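PDB 6EKR: type ii site-specific deoxyribonuclease from Klebsiella pneumoniae, which probably acts as a type II restriction endonuclease of the PD-(D/E)xK nuclease class, cutting DNA at a specific sequence. Local coordinates for residues Val10-Tyr15 and Phe137-Ala142; Ser129-Gly134 and Ser174-Asp179; Thr178-Lys183 and Ile193-Thr198. The protein carries 2 engineered substitutions. All blocks are in the same frame, centred on the assembly; numbering follows the deposited sequence.

Contact 1 of 3, residues Val10-Tyr15 and Phe137-Ala142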
# COMPACT_ATOMS: atom_id res chain seq x y z
N VAL A 10 -14.95 -19.82 -14.18
CA VAL A 10 -15.03 -21.27 -14.09
C VAL A 10 -13.77 -21.84 -13.43
O VAL A 10 -13.87 -22.68 -12.53
CB VAL A 10 -15.26 -21.91 -15.48
CG1 VAL A 10 -15.10 -23.43 -15.41
CG2 VAL A 10 -16.63 -21.54 -16.02
N ALA A 11 -12.60 -21.36 -13.86
CA ALA A 11 -11.33 -21.90 -13.35
C ALA A 11 -11.06 -21.38 -11.96
O ALA A 11 -10.46 -22.08 -11.12
CB ALA A 11 -10.21 -21.53 -14.27
N SER A 12 -11.48 -20.14 -11.72
CA SER A 12 -11.32 -19.48 -10.43
C SER A 12 -12.18 -20.17 -9.36
O SER A 12 -11.73 -20.36 -8.23
CB SER A 12 -11.67 -18.00 -10.55
OG SER A 12 -11.62 -17.35 -9.29
N ARG A 13 -13.39 -20.56 -9.74
CA ARG A 13 -14.32 -21.20 -8.83
C ARG A 13 -13.86 -22.62 -8.50
O ARG A 13 -13.90 -23.04 -7.35
CB ARG A 13 -15.75 -21.17 -9.41
CG ARG A 13 -16.87 -21.19 -8.37
CD ARG A 13 -16.80 -20.00 -7.39
NE ARG A 13 -17.29 -20.38 -6.07
CZ ARG A 13 -16.71 -20.05 -4.91
NH1 ARG A 13 -15.59 -19.33 -4.91
NH2 ARG A 13 -17.25 -20.46 -3.76
N LEU A 14 -13.39 -23.35 -9.51
CA LEU A 14 -12.82 -24.68 -9.28
C LEU A 14 -11.67 -24.65 -8.30
O LEU A 14 -11.51 -25.57 -7.49
CB LEU A 14 -12.32 -25.30 -10.58
CG LEU A 14 -13.33 -25.91 -11.53
CD1 LEU A 14 -12.57 -26.54 -12.67
CD2 LEU A 14 -14.18 -26.95 -10.83
N TYR A 15 -10.88 -23.58 -8.37
CA TYR A 15 -9.69 -23.42 -7.57
C TYR A 15 -10.06 -23.18 -6.11
O TYR A 15 -9.56 -23.87 -5.22
CB TYR A 15 -8.82 -22.29 -8.13
CG TYR A 15 -7.52 -22.03 -7.39
CD1 TYR A 15 -6.52 -23.00 -7.32
CD2 TYR A 15 -7.30 -20.81 -6.77
CE1 TYR A 15 -5.33 -22.76 -6.63
CE2 TYR A 15 -6.12 -20.56 -6.08
CZ TYR A 15 -5.15 -21.53 -6.02
OH TYR A 15 -3.98 -21.26 -5.34
N PHE A 137 -2.87 -15.05 -12.74
CA PHE A 137 -1.48 -15.30 -12.40
C PHE A 137 -1.35 -16.33 -11.26
O PHE A 137 -0.64 -17.31 -11.42
CB PHE A 137 -0.74 -14.00 -12.09
CG PHE A 137 0.76 -14.14 -11.89
CD1 PHE A 137 1.47 -15.23 -12.41
CD2 PHE A 137 1.47 -13.17 -11.19
CE1 PHE A 137 2.84 -15.35 -12.22
CE2 PHE A 137 2.85 -13.29 -10.99
CZ PHE A 137 3.54 -14.37 -11.52
N GLU A 138 -2.04 -16.12 -10.15
CA GLU A 138 -2.01 -17.10 -9.06
C GLU A 138 -2.48 -18.49 -9.50
O GLU A 138 -1.79 -19.49 -9.28
CB GLU A 138 -2.85 -16.62 -7.88
CG GLU A 138 -3.05 -17.71 -6.83
CD GLU A 138 -3.87 -17.27 -5.64
OE1 GLU A 138 -4.90 -16.60 -5.84
OE2 GLU A 138 -3.49 -17.63 -4.51
N ILE A 139 -3.67 -18.54 -10.11
CA ILE A 139 -4.30 -19.78 -10.58
C ILE A 139 -3.38 -20.58 -11.51
O ILE A 139 -3.23 -21.81 -11.36
CB ILE A 139 -5.58 -19.43 -11.35
CG1 ILE A 139 -6.72 -19.11 -10.39
CG2 ILE A 139 -6.01 -20.56 -12.30
CD1 ILE A 139 -7.92 -18.59 -11.13
N PHE A 140 -2.77 -19.87 -12.46
CA PHE A 140 -1.86 -20.45 -13.41
C PHE A 140 -0.66 -21.05 -12.73
O PHE A 140 -0.31 -22.20 -12.99
CB PHE A 140 -1.38 -19.38 -14.38
CG PHE A 140 -0.38 -19.88 -15.37
CD1 PHE A 140 -0.76 -20.75 -16.39
CD2 PHE A 140 0.95 -19.48 -15.28
CE1 PHE A 140 0.16 -21.21 -17.30
CE2 PHE A 140 1.89 -19.94 -16.19
CZ PHE A 140 1.49 -20.80 -17.21
N MSE A 141 -0.02 -20.27 -11.86
CA MSE A 141 1.17 -20.72 -11.17
C MSE A 141 0.85 -21.89 -10.28
O MSE A 141 1.62 -22.84 -10.19
CB MSE A 141 1.80 -19.59 -10.37
CG MSE A 141 2.51 -18.57 -11.24
SE MSE A 141 3.64 -19.35 -12.66
CE MSE A 141 4.88 -20.36 -11.52
N ALA A 142 -0.31 -21.83 -9.63
CA ALA A 142 -0.77 -22.90 -8.79
C ALA A 142 -0.96 -24.13 -9.65
O ALA A 142 -0.67 -25.25 -9.22
CB ALA A 142 -2.06 -22.52 -8.11
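The helical bond from Ala142 N to Glu138 O (2.8 Å) sets one turn apart the two residues between which Tyr15 ends. Nothing of that kind links helix 132-148 to helix 3-16, whose segments meet by packing. Tyr15 and Ile139 have the largest areas covered by the other segment. In Tyr15, CG is anti to the backbone N (chi1 -179°), and the ring is then carried toward helix 132-148, where Ile139, Ala142 and Glu138 meet it, each obliquely to its plane. Ala142 CB lies 3.6 Å from Tyr15 CE1 and also touches the hydroxyl. On the CD2 side, Ile139 CG1 comes within 4.0 Å of Tyr15 CD2, the two side chains sliding past each other in opposite directions. Glu138, extended beyond CG, crosses the tyrosine at about a right angle, with ring and carboxylate planes 63° apart. Its OE2 is 3.8 Å from Tyr15 OH, a distance that speaks for packing rather than for a bond. One turn before Tyr15, Ser12 receives Ile139 CD1, 3.6 Å from Ser12 CA and also in touch with Ser12 CB. The short axes of the two segments approach to 10.6 Å at 62°, a steep crossing. His21 adds to the surroundings, its ring meeting that of Tyr15 and its NE2 bonded to Ile139 O. Helix 22-39 packs beside both segments, while helix 101-125 and helix 286-298 cover other sides of helix 132-148.

Contact 2 of 3, residues Ser129-Gly134 and Ser174-Asp179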
# COMPACT_ATOMS: atom_id res chain seq x y z
N SER A 129 -13.02 -7.92 -12.84
CA SER A 129 -12.69 -7.30 -11.56
C SER A 129 -11.53 -6.30 -11.60
O SER A 129 -11.27 -5.63 -10.59
CB SER A 129 -12.40 -8.37 -10.50
OG SER A 129 -13.61 -8.92 -9.98
N ARG A 130 -10.83 -6.20 -12.74
CA ARG A 130 -9.64 -5.34 -12.87
C ARG A 130 -8.49 -5.85 -11.99
O ARG A 130 -7.35 -5.38 -12.07
CB ARG A 130 -9.96 -3.97 -12.27
CG ARG A 130 -8.99 -2.79 -12.48
CD ARG A 130 -9.68 -1.47 -12.02
NE ARG A 130 -10.66 -1.68 -10.93
CZ ARG A 130 -11.98 -1.80 -11.09
NH1 ARG A 130 -12.53 -1.70 -12.29
NH2 ARG A 130 -12.77 -2.01 -10.03
N LYS A 131 -8.80 -6.87 -11.19
CA LYS A 131 -7.81 -7.62 -10.44
C LYS A 131 -7.74 -9.06 -10.95
O LYS A 131 -6.97 -9.87 -10.44
CB LYS A 131 -8.14 -7.60 -8.95
CG LYS A 131 -9.47 -8.23 -8.60
CD LYS A 131 -9.73 -8.19 -7.10
CE LYS A 131 -11.07 -8.83 -6.76
NZ LYS A 131 -12.21 -8.14 -7.42
N THR A 132 -8.55 -9.36 -11.97
CA THR A 132 -8.60 -10.70 -12.57
C THR A 132 -7.29 -11.23 -13.20
O THR A 132 -7.04 -12.42 -13.12
CB THR A 132 -9.76 -10.81 -13.57
OG1 THR A 132 -10.87 -10.02 -13.12
CG2 THR A 132 -10.21 -12.26 -13.73
N PRO A 133 -6.49 -10.36 -13.86
CA PRO A 133 -5.18 -10.84 -14.31
C PRO A 133 -4.29 -11.30 -13.15
O PRO A 133 -3.60 -12.31 -13.26
CB PRO A 133 -4.57 -9.62 -15.01
CG PRO A 133 -5.72 -8.80 -15.41
CD PRO A 133 -6.70 -8.97 -14.29
N GLY A 134 -4.31 -10.56 -12.05
CA GLY A 134 -3.63 -10.99 -10.85
C GLY A 134 -4.17 -12.33 -10.41
O GLY A 134 -3.41 -13.22 -10.04
N SER A 174 -10.42 -3.95 -5.32
CA SER A 174 -9.65 -4.04 -6.58
C SER A 174 -8.19 -4.49 -6.37
O SER A 174 -7.55 -4.97 -7.31
CB SER A 174 -9.66 -2.70 -7.34
OG SER A 174 -10.95 -2.42 -7.87
N SER A 175 -7.69 -4.33 -5.15
CA SER A 175 -6.35 -4.80 -4.79
C SER A 175 -6.44 -5.92 -3.74
O SER A 175 -6.59 -5.66 -2.53
CB SER A 175 -5.47 -3.63 -4.31
OG SER A 175 -4.09 -3.98 -4.31
N VAL A 176 -6.37 -7.17 -4.21
CA VAL A 176 -6.54 -8.36 -3.36
C VAL A 176 -5.29 -9.24 -3.32
O VAL A 176 -4.60 -9.43 -4.33
CB VAL A 176 -7.77 -9.20 -3.80
CG1 VAL A 176 -7.49 -9.93 -5.14
CG2 VAL A 176 -8.19 -10.18 -2.68
N SER A 177 -5.02 -9.80 -2.15
CA SER A 177 -3.79 -10.55 -1.93
C SER A 177 -3.86 -12.00 -2.43
O SER A 177 -4.74 -12.79 -2.04
CB SER A 177 -3.39 -10.48 -0.46
OG SER A 177 -2.09 -10.99 -0.29
N THR A 178 -2.93 -12.34 -3.32
CA THR A 178 -2.81 -13.69 -3.87
C THR A 178 -1.45 -14.26 -3.47
O THR A 178 -0.42 -13.91 -4.06
CB THR A 178 -2.94 -13.69 -5.43
OG1 THR A 178 -1.89 -12.90 -6.02
CG2 THR A 178 -4.30 -13.14 -5.88
N ASP A 179 -1.46 -15.11 -2.45
CA ASP A 179 -0.25 -15.77 -1.95
C ASP A 179 -0.47 -17.26 -2.01
O ASP A 179 -1.54 -17.72 -1.67
CB ASP A 179 0.02 -15.38 -0.50
CG ASP A 179 0.50 -13.95 -0.35
OD1 ASP A 179 0.73 -13.25 -1.36
OD2 ASP A 179 0.64 -13.51 0.82
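Lys131 runs past Ser174 O, lays its CD against Val176 CG1 and ends at Pro173 O, and its atoms trace the contact in order. Its CB faces the loop and sits 3.2 Å from Ser174 O. CG lies between the backbone N and the carbonyl carbon (chi1 61°) and stays 4.0 Å from the same Ser174 O. CD then reaches Val176 CG1 at 3.4 Å, while CE passes the same methyl farther off; the lysine's alkyl part thus crosses the valine obliquely as an apolar surface. At the tip the chain bends at chi4, and NZ makes a weak hydrogen bond to Pro173 O, just before the segment. Arg130 supplies the firmer polar link. Its guanidinium turns side-on to Ser174, so that NE at 3.2 Å and NH2 at 2.9 Å both donate to the one oxygen, Ser174 OG. That oxygen lies only 6° out of the guanidinium plane, and the NH2 bond, at 155°, is the straighter of the two. The serine's backbone N also bonds to Asp172 OD1. Deeper in, Gly134 O lies near Thr178 CG2. In this surface contact the turn leading into helix 132-148, with Gly134 in its first turn, packs on the link from helix 159-171 into edge strand 179-183 of the mixed sheet, within an alpha/beta nuclease fold.

Contact 3 of 3, residues Thr178-Lys183 and Ile193-Thr198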
# COMPACT_ATOMS: atom_id res chain seq x y z
N THR A 178 -2.93 -12.34 -3.32
CA THR A 178 -2.81 -13.69 -3.87
C THR A 178 -1.45 -14.26 -3.47
O THR A 178 -0.42 -13.91 -4.06
CB THR A 178 -2.94 -13.69 -5.43
OG1 THR A 178 -1.89 -12.90 -6.02
CG2 THR A 178 -4.30 -13.14 -5.88
N ASP A 179 -1.46 -15.11 -2.45
CA ASP A 179 -0.25 -15.77 -1.95
C ASP A 179 -0.47 -17.26 -2.01
O ASP A 179 -1.54 -17.72 -1.67
CB ASP A 179 0.02 -15.38 -0.50
CG ASP A 179 0.50 -13.95 -0.35
OD1 ASP A 179 0.73 -13.25 -1.36
OD2 ASP A 179 0.64 -13.51 0.82
N ILE A 180 0.55 -18.02 -2.43
CA ILE A 180 0.46 -19.50 -2.46
C ILE A 180 1.32 -20.10 -1.36
O ILE A 180 2.48 -19.76 -1.23
CB ILE A 180 0.86 -20.11 -3.83
CG1 ILE A 180 -0.24 -19.85 -4.87
CG2 ILE A 180 1.08 -21.62 -3.71
CD1 ILE A 180 0.15 -20.16 -6.30
N VAL A 181 0.73 -20.99 -0.58
CA VAL A 181 1.47 -21.71 0.45
C VAL A 181 1.63 -23.16 0.03
O VAL A 181 0.64 -23.86 -0.23
CB VAL A 181 0.77 -21.61 1.84
CG1 VAL A 181 1.62 -22.25 2.92
CG2 VAL A 181 0.47 -20.17 2.19
N ILE A 182 2.87 -23.61 -0.07
CA ILE A 182 3.18 -25.02 -0.28
C ILE A 182 3.97 -25.51 0.92
O ILE A 182 5.05 -24.99 1.18
CB ILE A 182 3.99 -25.25 -1.55
CG1 ILE A 182 3.28 -24.64 -2.76
CG2 ILE A 182 4.20 -26.73 -1.75
CD1 ILE A 182 4.11 -24.57 -4.02
N LYS A 183 3.43 -26.48 1.64
CA LYS A 183 4.09 -27.09 2.79
C LYS A 183 4.74 -28.42 2.41
O LYS A 183 4.14 -29.21 1.69
CB LYS A 183 3.11 -27.30 3.95
CG LYS A 183 3.68 -28.11 5.10
CD LYS A 183 2.78 -28.10 6.32
CE LYS A 183 3.34 -28.98 7.45
NZ LYS A 183 4.67 -28.52 7.97
N ILE A 193 4.42 -17.97 -1.62
CA ILE A 193 4.65 -17.31 -2.90
C ILE A 193 3.68 -16.14 -3.15
O ILE A 193 2.56 -16.35 -3.63
CB ILE A 193 4.67 -18.31 -4.06
CG1 ILE A 193 5.68 -19.43 -3.75
CG2 ILE A 193 4.98 -17.60 -5.37
CD1 ILE A 193 5.36 -20.76 -4.40
N PRO A 194 4.10 -14.91 -2.80
CA PRO A 194 3.29 -13.75 -3.13
C PRO A 194 3.37 -13.47 -4.62
O PRO A 194 4.46 -13.29 -5.16
CB PRO A 194 3.95 -12.62 -2.33
CG PRO A 194 4.92 -13.28 -1.41
CD PRO A 194 5.32 -14.52 -2.08
N LEU A 195 2.21 -13.43 -5.27
CA LEU A 195 2.16 -13.19 -6.70
C LEU A 195 1.62 -11.81 -6.96
O LEU A 195 0.64 -11.41 -6.32
CB LEU A 195 1.30 -14.25 -7.37
CG LEU A 195 1.90 -15.64 -7.15
CD1 LEU A 195 0.94 -16.54 -6.39
CD2 LEU A 195 2.34 -16.25 -8.45
N LYS A 196 2.28 -11.08 -7.86
CA LYS A 196 1.89 -9.76 -8.31
C LYS A 196 2.44 -9.56 -9.71
O LYS A 196 3.60 -9.87 -9.96
CB LYS A 196 2.47 -8.67 -7.42
CG LYS A 196 2.01 -8.67 -5.98
CD LYS A 196 2.83 -7.70 -5.14
CE LYS A 196 2.88 -8.16 -3.70
NZ LYS A 196 1.56 -8.75 -3.32
N ILE A 197 1.63 -9.01 -10.62
CA ILE A 197 2.08 -8.71 -11.97
C ILE A 197 3.18 -7.66 -11.89
O ILE A 197 4.29 -7.86 -12.40
CB ILE A 197 0.92 -8.24 -12.91
CG1 ILE A 197 -0.29 -9.18 -12.85
CG2 ILE A 197 1.40 -8.10 -14.36
CD1 ILE A 197 -0.03 -10.59 -13.31
N THR A 198 2.87 -6.53 -11.24
CA THR A 198 3.87 -5.53 -10.86
C THR A 198 3.62 -5.18 -9.40
O THR A 198 2.50 -5.36 -8.90
CB THR A 198 3.84 -4.28 -11.76
OG1 THR A 198 2.53 -3.73 -11.79
CG2 THR A 198 4.25 -4.62 -13.18
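Ile180 (chi1 -72°) and Leu195 (chi1 -61°) both hold their gamma carbon, CG1 and CG respectively, anti to the carbonyl carbon, and their delta methyls meet beyond, Ile180 CD1 to Leu195 CD1 at 3.7 Å. The backbones bring them together by three bonds. Ile180 and Ile193 form an antiparallel hydrogen-bonded pair: Ile193 N donates to Ile180 O at 2.7 Å, and Ile180 N returns to Ile193 O at 2.9 Å. Farther on, Leu195 N bonds to Thr178 O at 2.9 Å with an N-H...O angle of 171°. Between them Asp179 and Pro194 are a non-hydrogen-bonded pair, with Asp179 OD1 3.2 Å from Pro194 CA. Asp179 OD2 takes its bond from Gln209 NE2 on helix 204-217. On the face of Ile180 and Ile193, Ile182 CD1 adds a 4.0 Å contact to Ile193 CD1, and Leu145 and Phe289 cover this apolar layer. The pairing is a beta hairpin at the edge of a mixed sheet. Asp179 on the edge strand, with its OD1 5.0 Å from NZ of Lys196, two residues after Pro194, is an arrangement consistent with the core of a PD-(D/E)xK nuclease.

Overall arrangement
From the N terminus, contact 1 joins residues 10-15 to 137-142 across 121 residues, bringing helix 3-16 onto helix 132-148. Contact 2 opens in the turn leading into that helix, before contact 1 has closed, and ends on residues 174-179; the two therefore cross. Contact 3 begins where contact 2 ends, sharing Thr178 and Asp179, and closes after a hairpin with nine residues between its segments; it follows contact 1 in series. Glu138 links all three, packing on Thr178 and Asp179, while Met141 meets Leu195. The centres lie about 11 to 12 Å apart. Together they join the N-terminal helix, helix 132-148 and the edge of the mixed sheet.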